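Local structure of dicer Related Helicase (Caenorhabditis elegans, 6M6Q) at residues B[126-131]-B[135-140]. The protein is an RLR-family helicase of RNA interference, represented here by its N-terminal domain, which as a whole protein binds single- and double-stranded RNA and probably hydrolyses ATP. Residues are numbered along the deposited sequence; the frame is centred on the assembly and turned at random.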
ATOM      1  N   THR B 126      -4.869  -1.145 -11.067  1.00 49.36           N
ATOM      2  CA  THR B 126      -6.217  -0.795 -11.572  1.00 57.17           C
ATOM      3  C   THR B 126      -7.007  -2.080 -11.881  1.00 60.42           C
ATOM      4  O   THR B 126      -8.160  -2.180 -11.421  1.00 64.68           O
ATOM      5  CB  THR B 126      -6.131   0.136 -12.792  1.00 62.10           C
ATOM      6  OG1 THR B 126      -5.399   1.307 -12.441  1.00 61.80           O
ATOM      7  CG2 THR B 126      -7.485   0.570 -13.292  1.00 63.88           C
ATOM      8  N   VAL B 127      -6.400  -3.030 -12.602  1.00 55.20           N
ATOM      9  CA  VAL B 127      -7.096  -4.211 -13.192  1.00 54.56           C
ATOM     10  C   VAL B 127      -7.172  -5.365 -12.178  1.00 55.36           C
ATOM     11  O   VAL B 127      -8.104  -6.110 -12.256  1.00 73.96           O
ATOM     12  CB  VAL B 127      -6.436  -4.683 -14.500  1.00 51.60           C
ATOM     13  CG1 VAL B 127      -6.394  -3.597 -15.529  1.00 49.98           C
ATOM     14  CG2 VAL B 127      -5.055  -5.242 -14.266  1.00 59.15           C
ATOM     15  N   LEU B 128      -6.175  -5.553 -11.326  1.00 61.96           N
ATOM     16  CA  LEU B 128      -6.057  -6.782 -10.489  1.00 59.62           C
ATOM     17  C   LEU B 128      -6.692  -6.557  -9.103  1.00 59.12           C
ATOM     18  O   LEU B 128      -6.566  -7.426  -8.267  1.00 69.26           O
ATOM     19  CB  LEU B 128      -4.576  -7.175 -10.357  1.00 58.92           C
ATOM     20  CG  LEU B 128      -3.898  -7.707 -11.625  1.00 60.37           C
ATOM     21  CD1 LEU B 128      -2.575  -8.362 -11.281  1.00 60.72           C
ATOM     22  CD2 LEU B 128      -4.778  -8.700 -12.370  1.00 60.53           C
ATOM     23  N   PHE B 129      -7.328  -5.424  -8.849  1.00 57.81           N
ATOM     24  CA  PHE B 129      -7.963  -5.140  -7.533  1.00 56.96           C
ATOM     25  C   PHE B 129      -9.442  -4.828  -7.748  1.00 56.83           C
ATOM     26  O   PHE B 129     -10.088  -4.295  -6.830  1.00 58.67           O
ATOM     27  CB  PHE B 129      -7.202  -4.031  -6.808  1.00 57.11           C
ATOM     28  CG  PHE B 129      -5.865  -4.450  -6.239  1.00 65.08           C
ATOM     29  CD1 PHE B 129      -4.715  -4.484  -7.029  1.00 64.91           C
ATOM     30  CD2 PHE B 129      -5.744  -4.794  -4.897  1.00 60.51           C
ATOM     31  CE1 PHE B 129      -3.494  -4.877  -6.489  1.00 58.07           C
ATOM     32  CE2 PHE B 129      -4.510  -5.151  -4.359  1.00 54.34           C
ATOM     33  CZ  PHE B 129      -3.390  -5.177  -5.149  1.00 51.75           C
ATOM     34  N   ASP B 130      -9.946  -5.199  -8.924  1.00 55.72           N
ATOM     35  CA  ASP B 130     -11.329  -4.978  -9.405  1.00 58.41           C
ATOM     36  C   ASP B 130     -11.862  -6.324  -9.888  1.00 70.22           C
ATOM     37  O   ASP B 130     -11.092  -7.040 -10.597  1.00 71.25           O
ATOM     38  CB  ASP B 130     -11.343  -3.973 -10.553  1.00 62.18           C
ATOM     39  CG  ASP B 130     -12.721  -3.558 -11.022  1.00 68.28           C
ATOM     40  OD1 ASP B 130     -13.217  -4.173 -11.983  1.00 72.43           O
ATOM     41  OD2 ASP B 130     -13.261  -2.577 -10.464  1.00 75.20           O
ATOM     42  N   GLU B 131     -13.092  -6.685  -9.500  1.00 70.19           N
ATOM     43  CA  GLU B 131     -13.700  -8.000  -9.831  1.00 71.02           C
ATOM     44  C   GLU B 131     -13.719  -8.165 -11.360  1.00 68.10           C
ATOM     45  O   GLU B 131     -13.228  -9.190 -11.844  1.00 57.92           O
ATOM     46  CB  GLU B 131     -15.108  -8.127  -9.238  1.00 86.00           C
ATOM     47  CG  GLU B 131     -15.947  -9.224  -9.904  1.00 92.05           C
ATOM     48  CD  GLU B 131     -16.972  -9.919  -9.023  1.00 95.05           C
ATOM     49  OE1 GLU B 131     -17.284  -9.380  -7.928  1.00 93.28           O
ATOM     50  OE2 GLU B 131     -17.467 -10.999  -9.444  1.00 89.93           O
ATOM     51  N   ARG B 135     -11.600 -10.989 -13.589  1.00 64.38           N
ATOM     52  CA  ARG B 135     -12.308 -11.892 -14.525  1.00 73.44           C
ATOM     53  C   ARG B 135     -11.531 -11.919 -15.835  1.00 70.22           C
ATOM     54  O   ARG B 135     -11.253 -13.026 -16.328  1.00 75.62           O
ATOM     55  CB  ARG B 135     -13.760 -11.438 -14.732  1.00 80.07           C
ATOM     56  CG  ARG B 135     -14.665 -11.684 -13.533  1.00 80.45           C
ATOM     57  CD  ARG B 135     -15.144 -13.108 -13.490  1.00 83.33           C
ATOM     58  NE  ARG B 135     -15.866 -13.415 -12.270  1.00 87.37           N
ATOM     59  CZ  ARG B 135     -16.168 -14.645 -11.868  1.00 85.83           C
ATOM     60  NH1 ARG B 135     -16.849 -14.823 -10.750  1.00 84.99           N
ATOM     61  NH2 ARG B 135     -15.808 -15.695 -12.599  1.00 83.19           N
ATOM     62  N   ILE B 136     -11.187 -10.748 -16.365  1.00 66.56           N
ATOM     63  CA  ILE B 136     -10.492 -10.635 -17.671  1.00 67.94           C
ATOM     64  C   ILE B 136      -9.112 -11.270 -17.521  1.00 70.86           C
ATOM     65  O   ILE B 136      -8.710 -12.041 -18.436  1.00 61.72           O
ATOM     66  CB  ILE B 136     -10.422  -9.181 -18.153  1.00 68.70           C
ATOM     67  CG1 ILE B 136     -11.815  -8.551 -18.214  1.00 69.93           C
ATOM     68  CG2 ILE B 136      -9.714  -9.114 -19.500  1.00 75.03           C
ATOM     69  CD1 ILE B 136     -11.814  -7.083 -18.550  1.00 70.85           C
ATOM     70  N   ALA B 137      -8.431 -10.991 -16.404  1.00 59.73           N
ATOM     71  CA  ALA B 137      -7.065 -11.481 -16.126  1.00 63.03           C
ATOM     72  C   ALA B 137      -7.089 -13.004 -15.993  1.00 65.22           C
ATOM     73  O   ALA B 137      -6.147 -13.642 -16.476  1.00 67.20           O
ATOM     74  CB  ALA B 137      -6.516 -10.821 -14.895  1.00 64.27           C
ATOM     75  N   ASP B 138      -8.138 -13.557 -15.370  1.00 68.65           N
ATOM     76  CA  ASP B 138      -8.304 -15.026 -15.158  1.00 67.51           C
ATOM     77  C   ASP B 138      -8.346 -15.699 -16.530  1.00 58.45           C
ATOM     78  O   ASP B 138      -7.551 -16.606 -16.759  1.00 59.65           O
ATOM     79  CB  ASP B 138      -9.551 -15.337 -14.318  1.00 78.10           C
ATOM     80  CG  ASP B 138      -9.558 -16.707 -13.641  1.00 86.51           C
ATOM     81  OD1 ASP B 138      -8.459 -17.195 -13.293  1.00 90.35           O
ATOM     82  OD2 ASP B 138     -10.678 -17.270 -13.444  1.00 86.44           O
ATOM     83  N   GLU B 139      -9.180 -15.189 -17.432  1.00 59.74           N
ATOM     84  CA  GLU B 139      -9.366 -15.742 -18.797  1.00 66.12           C
ATOM     85  C   GLU B 139      -8.076 -15.569 -19.617  1.00 66.84           C
ATOM     86  O   GLU B 139      -7.805 -16.442 -20.453  1.00 69.21           O
ATOM     87  CB  GLU B 139     -10.562 -15.095 -19.501  1.00 70.67           C
ATOM     88  CG  GLU B 139     -10.962 -15.844 -20.763  1.00 76.45           C
ATOM     89  CD  GLU B 139     -12.176 -15.327 -21.494  1.00 82.07           C
ATOM     90  OE1 GLU B 139     -12.991 -14.626 -20.853  1.00 83.25           O
ATOM     91  OE2 GLU B 139     -12.308 -15.635 -22.713  1.00 78.72           O
ATOM     92  N   VAL B 140      -7.316 -14.487 -19.410  1.00 67.12           N
ATOM     93  CA  VAL B 140      -6.053 -14.254 -20.177  1.00 71.41           C
ATOM     94  C   VAL B 140      -5.072 -15.384 -19.842  1.00 68.12           C
ATOM     95  O   VAL B 140      -4.509 -15.994 -20.793  1.00 58.78           O
ATOM     96  CB  VAL B 140      -5.440 -12.868 -19.905  1.00 81.96           C
ATOM     97  CG1 VAL B 140      -3.949 -12.813 -20.271  1.00 81.06           C
ATOM     98  CG2 VAL B 140      -6.210 -11.772 -20.629  1.00 87.25           C
TER
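Glu-131 and Arg-135 meet in a local contact at the start of helix 131-144, made of one i to i+4 backbone bond, a pair of opposite charges and a small apolar touch; it lies where the short 128-130 link leads in from helix 94-127 in this all-helical N-terminal domain. Arg-135 N closes the first turn by donating to Glu-131 O at 3.0 Å, with an N-H...O angle of 160°. Just ahead of it Asp-130 occupies the N-cap position, its OD1 making a weak hydrogen bond to Gly-133 N.

On the outer side the two long side chains run alongside each other and point the same way. A chi1 of 161° sets CG of Glu-131 anti to its N, and bends at chi2 in both chains leave carboxylate and guanidinium side by side, their planes 28° apart. OE2 of Glu-131 ends near the guanidinium plane, at its edge, 4.0 Å from NE of Arg-135. Arg-135 also makes a cation-pi contact with Phe-20.

Two residues on, the CB of Ala-137 points toward the link, where Leu-128 CD2 meets it at 3.7 Å. Phe-29 and Phe-36 touch both residues, so the pair belongs to a greasy layer shared with helices 25-29 and 33-42.

The contact thus joins a buried methyl touch to an exposed pair of opposite charges too far apart for a salt bridge, whose attraction is probably modest and softened by solvent.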